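PDB 2CAK: rusticyanin from Thiobacillus ferrooxidans, which carries electrons in the periplasm from cytochrome c552 to the A-type oxidase, using one bound copper ion per subunit. Local coordinates for residues W126-V136 and G146-K154; D21-Y32 and V55-P66. All coordinates share one frame; numbering follows the deposited sequence. Where two conformers were deposited one is given.

Contact 1: residues W126-V136 and G146-K154; sequences WHPTAGTYYYV and GMFGKIIVK. Unlike the reference sequence in segment 146-154: Ile152 (reference Val).
Trp126 opens the contact by laying CZ3 and CH2 of its indole against Ile151, CZ3 lying 4.0 Å from Ile151 CD1; a large flat ring whose benzo edge is hydrocarbon suits this buried place, where Ile65 and Ile88 also touch it. Pro128 sets its CB and CG against Val153 CG2, crossing that side chain at about a right angle, and its CB also sits above the indole plane, toward the rim. Past Ala130 the chain enters strand 131-136, which pairs antiparallel with 148-153 in a beta hairpin of the cupredoxin fold. Gly131 begins the ladder with backbone angles (phi 147°) that suit glycine, since a CB would jam against the preceding carbonyl O. Tyr133 exchanges two backbone bonds with Ile151, turns CE1 to within 3.8 Å of Val153 CG2 and donates its hydroxyl proton to Thr129 O (2.7 Å from Tyr133 OH), as in a tyrosine corner. On the other side of the sheet, Tyr134 runs alongside Lys150, ring CE1 to aliphatic CG at 3.9 Å, so the methylenes of the lysine serve as an apolar surface. Tyr135 CG sits between its backbone N and carbonyl carbon (chi1 56°), which folds the ring back over Gly149: Gly149 CA lies 3.8 Å from the ring centroid in a CH-pi contact. Only a residue without CB fits there, since a CB would run into Tyr135 OH, which is bonded to Pro61 O. A leucine in place of Tyr135 would probably leave Pro61 O without this donor and Gly149 without its aromatic cover. Phe148 CB lies 3.3 Å from Tyr135 O. Three residue pairs thus exchange six backbone bonds, beside an uncharged layer of Trp126, Tyr133, Ile151 and Val153.

Contact 2: residues D21-Y32 and V55-P66; sequences DTGKVSGDTVTY and VHGKKNPTLDIP. Unlike the reference sequence in segment 55-66: Gly57 (reference Asp), Asp64 (reference Glu).
Val30 and Leu63 meet in the apolar centre, Val30 CB 4.0 Å from Leu63 CD2, where strands 29-31 and 62-65 run parallel in one sheet of the cupredoxin beta sandwich. Val30 CG2 lies 3.8 Å from Pro61 CB, a branched side chain and a rigid ring filling the same layer. Tyr32 extends it: CE1 borders Leu63 CB, CD1 approaches Ile65 CG1, and Gly23 CA lies over one face of the ring, toward its rim, where any side chain on Gly23 would strike Val30 CG1. Val37 and Val39 of strand 36-43, in the facing sheet, also touch this ring.

Around this centre the backbone is stitched in parallel fashion, Val30 N to Thr62 O (2.8 Å) and Asp64 N to Val30 O (2.9 Å), with Tyr32 N on Asp64 O continuing the ladder. On the outer face Thr29 stands beside Thr62 and Thr31 beside Asp64, small polar groups suited to solvent; Thr29 CG2 brushes the Asp64 carboxylate.

Beyond the valine and tyrosine, a chi1 of -180° swings the buried carboxylate of Asp21 toward Tyr32 and His56, and four donors satisfy it. OD2 takes the Tyr32 hydroxyl on its syn lone pair and also the amide of Val40. OD1 closes an Asx turn with Gly23 N (3.0 Å), while from the opposite face of the carboxylate plane, and 36° out of it, His56 ND1 donates within its own ring plane to Asp21 OD1 at 2.7 Å, the N-H...O angle being 174°.

How the contacts relate
Contacts 1 and 2 are neighbours in one sheet, where strand 62-65 of contact 2 runs parallel to strand 148-153 of contact 1; their centres lie 12 Å apart. The seam is made by backbone bonds such as Ile152 N to Leu63 O, probably a hydrogen bond at 2.8 Å, and by Ile151 packing on Ile65. Nearer the copper, Gly146 O comes within 3.0 Å of Asn60 ND2. Contact 1 carries Met147, a copper ligand together with His84, Cys137 and His142; the Met147 side chain is about 3 Å from the ion. Contact 2 supplies no ligand: the Asn60 side chain is about 5 Å from that of Met147 and about 10 Å from the copper.

Contact 1: residues W126-V136 and G146-K154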
loop_
_atom_site.group_PDB
_atom_site.type_symbol
_atom_site.label_atom_id
_atom_site.label_comp_id
_atom_site.label_asym_id
_atom_site.label_seq_id
_atom_site.Cartn_x
_atom_site.Cartn_y
_atom_site.Cartn_z
ATOM N N TRP A 126 3.923 -11.238 2.788
ATOM C CA TRP A 126 3.240 -11.171 4.070
ATOM C C TRP A 126 2.397 -12.419 4.238
ATOM O O TRP A 126 1.691 -12.819 3.294
ATOM C CB TRP A 126 2.360 -9.920 4.075
ATOM C CG TRP A 126 1.599 -9.636 5.324
ATOM C CD1 TRP A 126 1.955 -9.838 6.619
ATOM C CD2 TRP A 126 0.270 -9.066 5.357
ATOM N NE1 TRP A 126 0.949 -9.434 7.455
ATOM C CE2 TRP A 126 -0.112 -8.950 6.698
ATOM C CE3 TRP A 126 -0.652 -8.634 4.402
ATOM C CZ2 TRP A 126 -1.349 -8.434 7.116
ATOM C CZ3 TRP A 126 -1.890 -8.122 4.792
ATOM C CH2 TRP A 126 -2.224 -8.028 6.141
ATOM N N HIS A 127 2.446 -13.042 5.410
ATOM C CA HIS A 127 1.664 -14.213 5.745
ATOM C C HIS A 127 0.819 -13.916 6.978
ATOM O O HIS A 127 1.204 -14.264 8.095
ATOM C CB HIS A 127 2.572 -15.407 6.036
ATOM C CG HIS A 127 3.333 -15.938 4.873
ATOM N ND1 HIS A 127 2.832 -16.956 4.104
ATOM C CD2 HIS A 127 4.517 -15.606 4.320
ATOM C CE1 HIS A 127 3.682 -17.258 3.117
ATOM N NE2 HIS A 127 4.705 -16.455 3.229
ATOM N N PRO A 128 -0.322 -13.265 6.822
ATOM C CA PRO A 128 -1.067 -12.827 7.997
ATOM C C PRO A 128 -1.930 -13.922 8.625
ATOM O O PRO A 128 -2.353 -14.858 7.965
ATOM C CB PRO A 128 -2.028 -11.789 7.429
ATOM C CG PRO A 128 -2.197 -12.163 5.996
ATOM C CD PRO A 128 -0.876 -12.727 5.572
ATOM N N THR A 129 -2.133 -13.714 9.937
ATOM C CA THR A 129 -3.168 -14.472 10.629
ATOM C C THR A 129 -4.471 -13.700 10.498
ATOM O O THR A 129 -4.488 -12.510 10.212
ATOM C CB THR A 129 -2.716 -14.741 12.067
ATOM O OG1 THR A 129 -2.824 -13.583 12.842
ATOM C CG2 THR A 129 -1.241 -15.198 12.148
ATOM N N ALA A 130 -5.600 -14.382 10.707
ATOM C CA ALA A 130 -6.889 -13.761 10.634
ATOM C C ALA A 130 -7.007 -12.563 11.594
ATOM O O ALA A 130 -6.485 -12.555 12.707
ATOM C CB ALA A 130 -8.024 -14.729 10.986
ATOM N N GLY A 131 -7.727 -11.523 11.125
ATOM C CA GLY A 131 -8.002 -10.318 11.881
ATOM C C GLY A 131 -8.079 -9.093 11.012
ATOM O O GLY A 131 -8.042 -9.207 9.775
ATOM N N THR A 132 -8.158 -7.983 11.651
ATOM C CA THR A 132 -8.220 -6.667 11.007
ATOM C C THR A 132 -6.887 -5.965 11.119
ATOM O O THR A 132 -6.290 -5.940 12.199
ATOM C CB THR A 132 -9.362 -5.839 11.610
ATOM O OG1 THR A 132 -10.591 -6.579 11.385
ATOM C CG2 THR A 132 -9.429 -4.503 10.916
ATOM N N TYR A 133 -6.451 -5.385 10.005
ATOM C CA TYR A 133 -5.220 -4.606 9.889
ATOM C C TYR A 133 -5.528 -3.292 9.166
ATOM O O TYR A 133 -6.599 -3.120 8.553
ATOM C CB TYR A 133 -4.134 -5.391 9.152
ATOM C CG TYR A 133 -3.825 -6.776 9.681
ATOM C CD1 TYR A 133 -4.663 -7.859 9.433
ATOM C CD2 TYR A 133 -2.670 -7.036 10.415
ATOM C CE1 TYR A 133 -4.361 -9.107 9.923
ATOM C CE2 TYR A 133 -2.358 -8.292 10.895
ATOM C CZ TYR A 133 -3.212 -9.347 10.641
ATOM O OH TYR A 133 -2.875 -10.581 11.134
ATOM N N TYR A 134 -4.563 -2.377 9.214
ATOM C CA TYR A 134 -4.632 -1.139 8.479
ATOM C C TYR A 134 -3.302 -0.923 7.742
ATOM O O TYR A 134 -2.264 -1.267 8.296
ATOM C CB TYR A 134 -4.876 0.059 9.413
ATOM C CG TYR A 134 -6.267 -0.038 10.018
ATOM C CD1 TYR A 134 -7.373 0.567 9.426
ATOM C CD2 TYR A 134 -6.491 -0.796 11.177
ATOM C CE1 TYR A 134 -8.622 0.438 9.996
ATOM C CE2 TYR A 134 -7.746 -0.934 11.705
ATOM C CZ TYR A 134 -8.813 -0.306 11.129
ATOM O OH TYR A 134 -10.078 -0.461 11.675
ATOM N N TYR A 135 -3.367 -0.367 6.549
ATOM C CA TYR A 135 -2.166 0.071 5.839
ATOM C C TYR A 135 -2.127 1.606 5.931
ATOM O O TYR A 135 -3.144 2.257 5.726
ATOM C CB TYR A 135 -2.106 -0.432 4.391
ATOM C CG TYR A 135 -3.258 -0.119 3.459
ATOM C CD1 TYR A 135 -4.419 -0.885 3.421
ATOM C CD2 TYR A 135 -3.199 0.960 2.601
ATOM C CE1 TYR A 135 -5.470 -0.590 2.578
ATOM C CE2 TYR A 135 -4.235 1.247 1.734
ATOM C CZ TYR A 135 -5.357 0.479 1.727
ATOM O OH TYR A 135 -6.393 0.807 0.862
ATOM N N VAL A 136 -0.940 2.135 6.279
ATOM C CA VAL A 136 -0.760 3.532 6.601
ATOM C C VAL A 136 0.519 4.044 5.983
ATOM O O VAL A 136 1.465 3.278 5.770
ATOM C CB VAL A 136 -0.788 3.808 8.128
ATOM C CG1 VAL A 136 -1.953 3.147 8.825
ATOM C CG2 VAL A 136 0.510 3.389 8.813
ATOM N N GLY A 146 -5.911 11.139 6.112
ATOM C CA GLY A 146 -6.636 10.176 5.313
ATOM C C GLY A 146 -5.843 9.163 4.516
ATOM O O GLY A 146 -6.480 8.351 3.839
ATOM N N MET A 147 -4.493 9.147 4.636
ATOM C CA MET A 147 -3.729 8.195 3.856
ATOM C C MET A 147 -3.619 6.882 4.599
ATOM O O MET A 147 -2.577 6.570 5.221
ATOM C CB MET A 147 -2.337 8.769 3.530
ATOM C CG MET A 147 -1.599 7.984 2.465
ATOM S SD MET A 147 -0.190 8.906 1.795
ATOM C CE MET A 147 0.341 7.724 0.507
ATOM N N PHE A 148 -4.672 6.103 4.577
ATOM C CA PHE A 148 -4.737 4.782 5.200
ATOM C C PHE A 148 -5.953 4.071 4.594
ATOM O O PHE A 148 -6.905 4.685 4.106
ATOM C CB PHE A 148 -4.854 4.852 6.727
ATOM C CG PHE A 148 -6.156 5.389 7.254
ATOM C CD1 PHE A 148 -6.317 6.747 7.472
ATOM C CD2 PHE A 148 -7.234 4.575 7.542
ATOM C CE1 PHE A 148 -7.522 7.254 7.947
ATOM C CE2 PHE A 148 -8.441 5.042 7.998
ATOM C CZ PHE A 148 -8.586 6.398 8.217
ATOM N N GLY A 149 -5.935 2.734 4.762
ATOM C CA GLY A 149 -7.055 1.905 4.483
ATOM C C GLY A 149 -7.096 0.671 5.339
ATOM O O GLY A 149 -6.158 0.420 6.098
ATOM N N LYS A 150 -8.154 -0.117 5.218
ATOM C CA LYS A 150 -8.367 -1.295 6.074
ATOM C C LYS A 150 -8.114 -2.584 5.311
ATOM O O LYS A 150 -8.376 -2.653 4.102
ATOM C CB LYS A 150 -9.819 -1.222 6.569
ATOM C CG LYS A 150 -10.191 -2.225 7.626
ATOM C CD LYS A 150 -11.571 -1.968 8.198
ATOM C CE LYS A 150 -12.726 -2.191 7.297
ATOM N NZ LYS A 150 -13.926 -2.023 8.238
ATOM N N ILE A 151 -7.675 -3.609 5.995
ATOM C CA ILE A 151 -7.495 -4.968 5.486
ATOM C C ILE A 151 -8.209 -5.939 6.412
ATOM O O ILE A 151 -8.004 -5.904 7.638
ATOM C CB ILE A 151 -6.001 -5.342 5.423
ATOM C CG1 ILE A 151 -5.213 -4.306 4.650
ATOM C CG2 ILE A 151 -5.853 -6.735 4.869
ATOM C CD1 ILE A 151 -3.724 -4.544 4.741
ATOM N N ILE A 152 -9.076 -6.749 5.826
ATOM C CA ILE A 152 -9.745 -7.828 6.602
ATOM C C ILE A 152 -9.215 -9.165 6.095
ATOM O O ILE A 152 -9.306 -9.462 4.916
ATOM C CB ILE A 152 -11.259 -7.731 6.441
ATOM C CG1 ILE A 152 -11.839 -6.395 6.899
ATOM C CG2 ILE A 152 -11.966 -8.918 7.147
ATOM C CD1 ILE A 152 -13.280 -6.162 6.681
ATOM N N VAL A 153 -8.592 -9.921 7.005
ATOM C CA VAL A 153 -8.089 -11.263 6.681
ATOM C C VAL A 153 -9.001 -12.283 7.351
ATOM O O VAL A 153 -9.201 -12.269 8.556
ATOM C CB VAL A 153 -6.654 -11.442 7.149
ATOM C CG1 VAL A 153 -6.194 -12.905 6.855
ATOM C CG2 VAL A 153 -5.714 -10.372 6.564
ATOM N N LYS A 154 -9.650 -13.094 6.561
ATOM C CA LYS A 154 -10.547 -14.149 6.999
ATOM C C LYS A 154 -9.787 -15.286 7.673
ATOM O O LYS A 154 -8.523 -15.366 7.550
ATOM C CB LYS A 154 -11.375 -14.564 5.779
ATOM C CG LYS A 154 -12.134 -13.323 5.241
ATOM C CD LYS A 154 -13.419 -13.699 4.525
ATOM C CE LYS A 154 -14.240 -12.506 4.063
ATOM N NZ LYS A 154 -14.536 -11.531 5.154
ATOM O OXT LYS A 154 -10.515 -16.101 8.252
#

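Contact 2: residues D21-Y32 and V55-P66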
loop_
_atom_site.group_PDB
_atom_site.type_symbol
_atom_site.label_atom_id
_atom_site.label_comp_id
_atom_site.label_asym_id
_atom_site.label_seq_id
_atom_site.Cartn_x
_atom_site.Cartn_y
_atom_site.Cartn_z
ATOM N N ASP A 21 -2.625 -6.259 -10.247
ATOM C CA ASP A 21 -3.375 -6.528 -9.005
ATOM C C ASP A 21 -4.438 -7.603 -9.299
ATOM O O ASP A 21 -5.256 -7.400 -10.219
ATOM C CB ASP A 21 -3.962 -5.229 -8.483
ATOM C CG ASP A 21 -4.730 -5.442 -7.209
ATOM O OD1 ASP A 21 -5.913 -5.862 -7.260
ATOM O OD2 ASP A 21 -4.137 -5.187 -6.121
ATOM N N THR A 22 -4.506 -8.655 -8.505
ATOM C CA THR A 22 -5.347 -9.807 -8.778
ATOM C C THR A 22 -6.702 -9.774 -8.084
ATOM O O THR A 22 -7.471 -10.750 -8.121
ATOM C CB THR A 22 -4.628 -11.137 -8.528
ATOM O OG1 THR A 22 -4.248 -11.224 -7.165
ATOM C CG2 THR A 22 -3.426 -11.252 -9.437
ATOM N N GLY A 23 -7.067 -8.616 -7.528
ATOM C CA GLY A 23 -8.332 -8.484 -6.814
ATOM C C GLY A 23 -9.498 -8.195 -7.742
ATOM O O GLY A 23 -9.343 -7.846 -8.901
ATOM N N LYS A 24 -10.698 -8.334 -7.173
ATOM C CA LYS A 24 -11.930 -8.042 -7.855
ATOM C C LYS A 24 -12.640 -6.927 -7.088
ATOM O O LYS A 24 -12.802 -7.006 -5.874
ATOM C CB LYS A 24 -12.849 -9.266 -7.970
ATOM C CG LYS A 24 -14.149 -8.914 -8.699
ATOM C CD LYS A 24 -13.797 -8.264 -10.039
ATOM C CE LYS A 24 -14.895 -8.527 -11.070
ATOM N NZ LYS A 24 -14.943 -7.412 -12.075
ATOM N N VAL A 25 -13.027 -5.855 -7.783
ATOM C CA VAL A 25 -13.633 -4.696 -7.104
ATOM C C VAL A 25 -15.132 -4.835 -6.963
ATOM O O VAL A 25 -15.804 -5.168 -7.921
ATOM C CB VAL A 25 -13.336 -3.412 -7.922
ATOM C CG1 VAL A 25 -14.010 -2.195 -7.300
ATOM C CG2 VAL A 25 -11.819 -3.330 -8.022
ATOM N N SER A 26 -15.680 -4.488 -5.833
ATOM C CA SER A 26 -17.085 -4.230 -5.631
ATOM C C SER A 26 -17.240 -3.033 -4.693
ATOM O O SER A 26 -16.798 -3.110 -3.553
ATOM C CB SER A 26 -17.788 -5.419 -4.991
ATOM O OG SER A 26 -19.188 -5.337 -5.211
ATOM N N GLY A 27 -17.818 -1.941 -5.163
ATOM C CA GLY A 27 -17.886 -0.694 -4.402
ATOM C C GLY A 27 -16.505 -0.185 -4.011
ATOM O O GLY A 27 -15.639 -0.018 -4.864
ATOM N N ASP A 28 -16.241 0.026 -2.728
ATOM C CA ASP A 28 -14.877 0.470 -2.333
ATOM C C ASP A 28 -14.130 -0.667 -1.638
ATOM O O ASP A 28 -13.325 -0.441 -0.744
ATOM C CB ASP A 28 -14.867 1.739 -1.501
ATOM C CG ASP A 28 -13.510 2.441 -1.380
ATOM O OD1 ASP A 28 -12.652 2.570 -2.302
ATOM O OD2 ASP A 28 -13.180 2.982 -0.275
ATOM N N THR A 29 -14.437 -1.905 -2.041
ATOM C CA THR A 29 -13.714 -3.070 -1.507
ATOM C C THR A 29 -13.048 -3.841 -2.642
ATOM O O THR A 29 -13.622 -3.931 -3.749
ATOM C CB THR A 29 -14.701 -3.977 -0.762
ATOM O OG1 THR A 29 -15.252 -3.244 0.346
ATOM C CG2 THR A 29 -13.986 -5.179 -0.219
ATOM N N VAL A 30 -11.855 -4.362 -2.405
ATOM C CA VAL A 30 -11.139 -5.220 -3.356
ATOM C C VAL A 30 -10.995 -6.591 -2.716
ATOM O O VAL A 30 -10.397 -6.690 -1.635
ATOM C CB VAL A 30 -9.765 -4.633 -3.748
ATOM C CG1 VAL A 30 -9.109 -5.525 -4.810
ATOM C CG2 VAL A 30 -9.942 -3.188 -4.197
ATOM N N THR A 31 -11.522 -7.611 -3.358
ATOM C CA THR A 31 -11.542 -8.956 -2.821
ATOM C C THR A 31 -10.555 -9.847 -3.594
ATOM O O THR A 31 -10.586 -9.903 -4.811
ATOM C CB THR A 31 -12.950 -9.574 -2.859
ATOM O OG1 THR A 31 -13.866 -8.773 -2.057
ATOM C CG2 THR A 31 -12.902 -10.952 -2.277
ATOM N N TYR A 32 -9.689 -10.519 -2.859
ATOM C CA TYR A 32 -8.661 -11.376 -3.405
ATOM C C TYR A 32 -9.023 -12.859 -3.152
ATOM O O TYR A 32 -9.752 -13.135 -2.197
ATOM C CB TYR A 32 -7.307 -11.040 -2.760
ATOM C CG TYR A 32 -6.845 -9.618 -3.084
ATOM C CD1 TYR A 32 -7.248 -8.545 -2.309
ATOM C CD2 TYR A 32 -6.020 -9.342 -4.159
ATOM C CE1 TYR A 32 -6.866 -7.245 -2.565
ATOM C CE2 TYR A 32 -5.628 -8.026 -4.461
ATOM C CZ TYR A 32 -6.044 -6.981 -3.664
ATOM O OH TYR A 32 -5.689 -5.702 -3.884
ATOM N N VAL A 55 -5.334 1.346 -4.954
ATOM C CA VAL A 55 -5.171 -0.095 -5.214
ATOM C C VAL A 55 -6.259 -0.506 -6.195
ATOM O O VAL A 55 -7.450 -0.217 -5.951
ATOM C CB VAL A 55 -5.324 -0.914 -3.920
ATOM C CG1 VAL A 55 -5.171 -2.406 -4.220
ATOM C CG2 VAL A 55 -4.403 -0.446 -2.828
ATOM N N HIS A 56 -5.920 -1.120 -7.314
ATOM C CA HIS A 56 -6.882 -1.497 -8.341
ATOM C C HIS A 56 -7.732 -0.298 -8.757
ATOM O O HIS A 56 -8.926 -0.420 -9.004
ATOM C CB HIS A 56 -7.778 -2.665 -7.888
ATOM C CG HIS A 56 -8.142 -3.575 -9.004
ATOM N ND1 HIS A 56 -7.628 -4.861 -9.103
ATOM C CD2 HIS A 56 -8.953 -3.432 -10.069
ATOM C CE1 HIS A 56 -8.107 -5.419 -10.188
ATOM N NE2 HIS A 56 -8.915 -4.602 -10.801
ATOM N N GLY A 57 -7.070 0.868 -8.872
ATOM C CA GLY A 57 -7.659 2.079 -9.289
ATOM C C GLY A 57 -8.729 2.682 -8.432
ATOM O O GLY A 57 -9.545 3.475 -8.879
ATOM N N LYS A 58 -8.777 2.331 -7.193
ATOM C CA LYS A 58 -9.688 2.821 -6.184
ATOM C C LYS A 58 -8.897 3.536 -5.103
ATOM O O LYS A 58 -7.786 3.126 -4.781
ATOM C CB LYS A 58 -10.472 1.666 -5.541
ATOM C CG LYS A 58 -11.328 0.866 -6.510
ATOM C CD LYS A 58 -12.496 1.718 -6.940
ATOM C CE LYS A 58 -13.538 1.728 -5.817
ATOM N NZ LYS A 58 -14.903 1.808 -6.403
ATOM N N LYS A 59 -9.503 4.559 -4.504
ATOM C CA LYS A 59 -8.879 5.292 -3.415
ATOM C C LYS A 59 -9.096 4.629 -2.058
ATOM O O LYS A 59 -10.235 4.393 -1.652
ATOM C CB LYS A 59 -9.500 6.704 -3.379
ATOM C CG LYS A 59 -8.821 7.594 -2.361
ATOM C CD LYS A 59 -9.463 8.970 -2.329
ATOM C CE LYS A 59 -10.693 8.830 -1.472
ATOM N NZ LYS A 59 -10.501 9.717 -0.256
ATOM N N ASN A 60 -7.982 4.344 -1.386
ATOM C CA ASN A 60 -7.994 3.753 -0.028
ATOM C C ASN A 60 -9.019 2.663 0.154
ATOM O O ASN A 60 -9.760 2.633 1.153
ATOM C CB ASN A 60 -8.157 4.811 1.031
ATOM C CG ASN A 60 -7.111 5.898 1.002
ATOM O OD1 ASN A 60 -5.960 5.657 0.701
ATOM N ND2 ASN A 60 -7.521 7.104 1.361
ATOM N N PRO A 61 -9.103 1.646 -0.701
ATOM C CA PRO A 61 -10.131 0.597 -0.573
ATOM C C PRO A 61 -9.844 -0.363 0.571
ATOM O O PRO A 61 -8.721 -0.558 1.012
ATOM C CB PRO A 61 -10.068 -0.130 -1.909
ATOM C CG PRO A 61 -8.630 0.018 -2.320
ATOM C CD PRO A 61 -8.264 1.394 -1.886
ATOM N N THR A 62 -10.922 -0.960 1.077
ATOM C CA THR A 62 -10.802 -2.071 1.991
ATOM C C THR A 62 -10.367 -3.321 1.220
ATOM O O THR A 62 -10.995 -3.615 0.189
ATOM C CB THR A 62 -12.127 -2.298 2.728
ATOM O OG1 THR A 62 -12.399 -1.135 3.507
ATOM C CG2 THR A 62 -12.052 -3.484 3.691
ATOM N N LEU A 63 -9.343 -3.985 1.698
ATOM C CA LEU A 63 -8.845 -5.208 1.024
ATOM C C LEU A 63 -9.372 -6.418 1.799
ATOM O O LEU A 63 -9.171 -6.489 3.028
ATOM C CB LEU A 63 -7.316 -5.215 0.980
ATOM C CG LEU A 63 -6.655 -3.928 0.482
ATOM C CD1 LEU A 63 -5.145 -4.160 0.396
ATOM C CD2 LEU A 63 -7.161 -3.490 -0.876
ATOM N N ASP A 64 -9.981 -7.365 1.130
ATOM C CA ASP A 64 -10.475 -8.594 1.752
ATOM C C ASP A 64 -9.560 -9.733 1.264
ATOM O O ASP A 64 -9.534 -10.026 0.059
ATOM C CB ASP A 64 -11.921 -8.813 1.386
ATOM C CG ASP A 64 -12.941 -8.032 2.167
ATOM O OD1 ASP A 64 -12.705 -7.009 2.852
ATOM O OD2 ASP A 64 -14.133 -8.442 2.154
ATOM N N ILE A 65 -8.856 -10.365 2.182
ATOM C CA ILE A 65 -7.811 -11.363 1.897
ATOM C C ILE A 65 -8.209 -12.695 2.518
ATOM O O ILE A 65 -8.668 -12.739 3.666
ATOM C CB ILE A 65 -6.427 -10.861 2.436
ATOM C CG1 ILE A 65 -5.961 -9.585 1.663
ATOM C CG2 ILE A 65 -5.371 -11.944 2.380
ATOM C CD1 ILE A 65 -4.755 -8.830 1.970
ATOM N N PRO A 66 -8.064 -13.794 1.785
ATOM C CA PRO A 66 -8.437 -15.091 2.364
ATOM C C PRO A 66 -7.468 -15.552 3.420
ATOM O O PRO A 66 -6.267 -15.330 3.352
ATOM C CB PRO A 66 -8.451 -16.020 1.144
ATOM C CG PRO A 66 -7.811 -15.325 0.032
ATOM C CD PRO A 66 -7.652 -13.866 0.394
#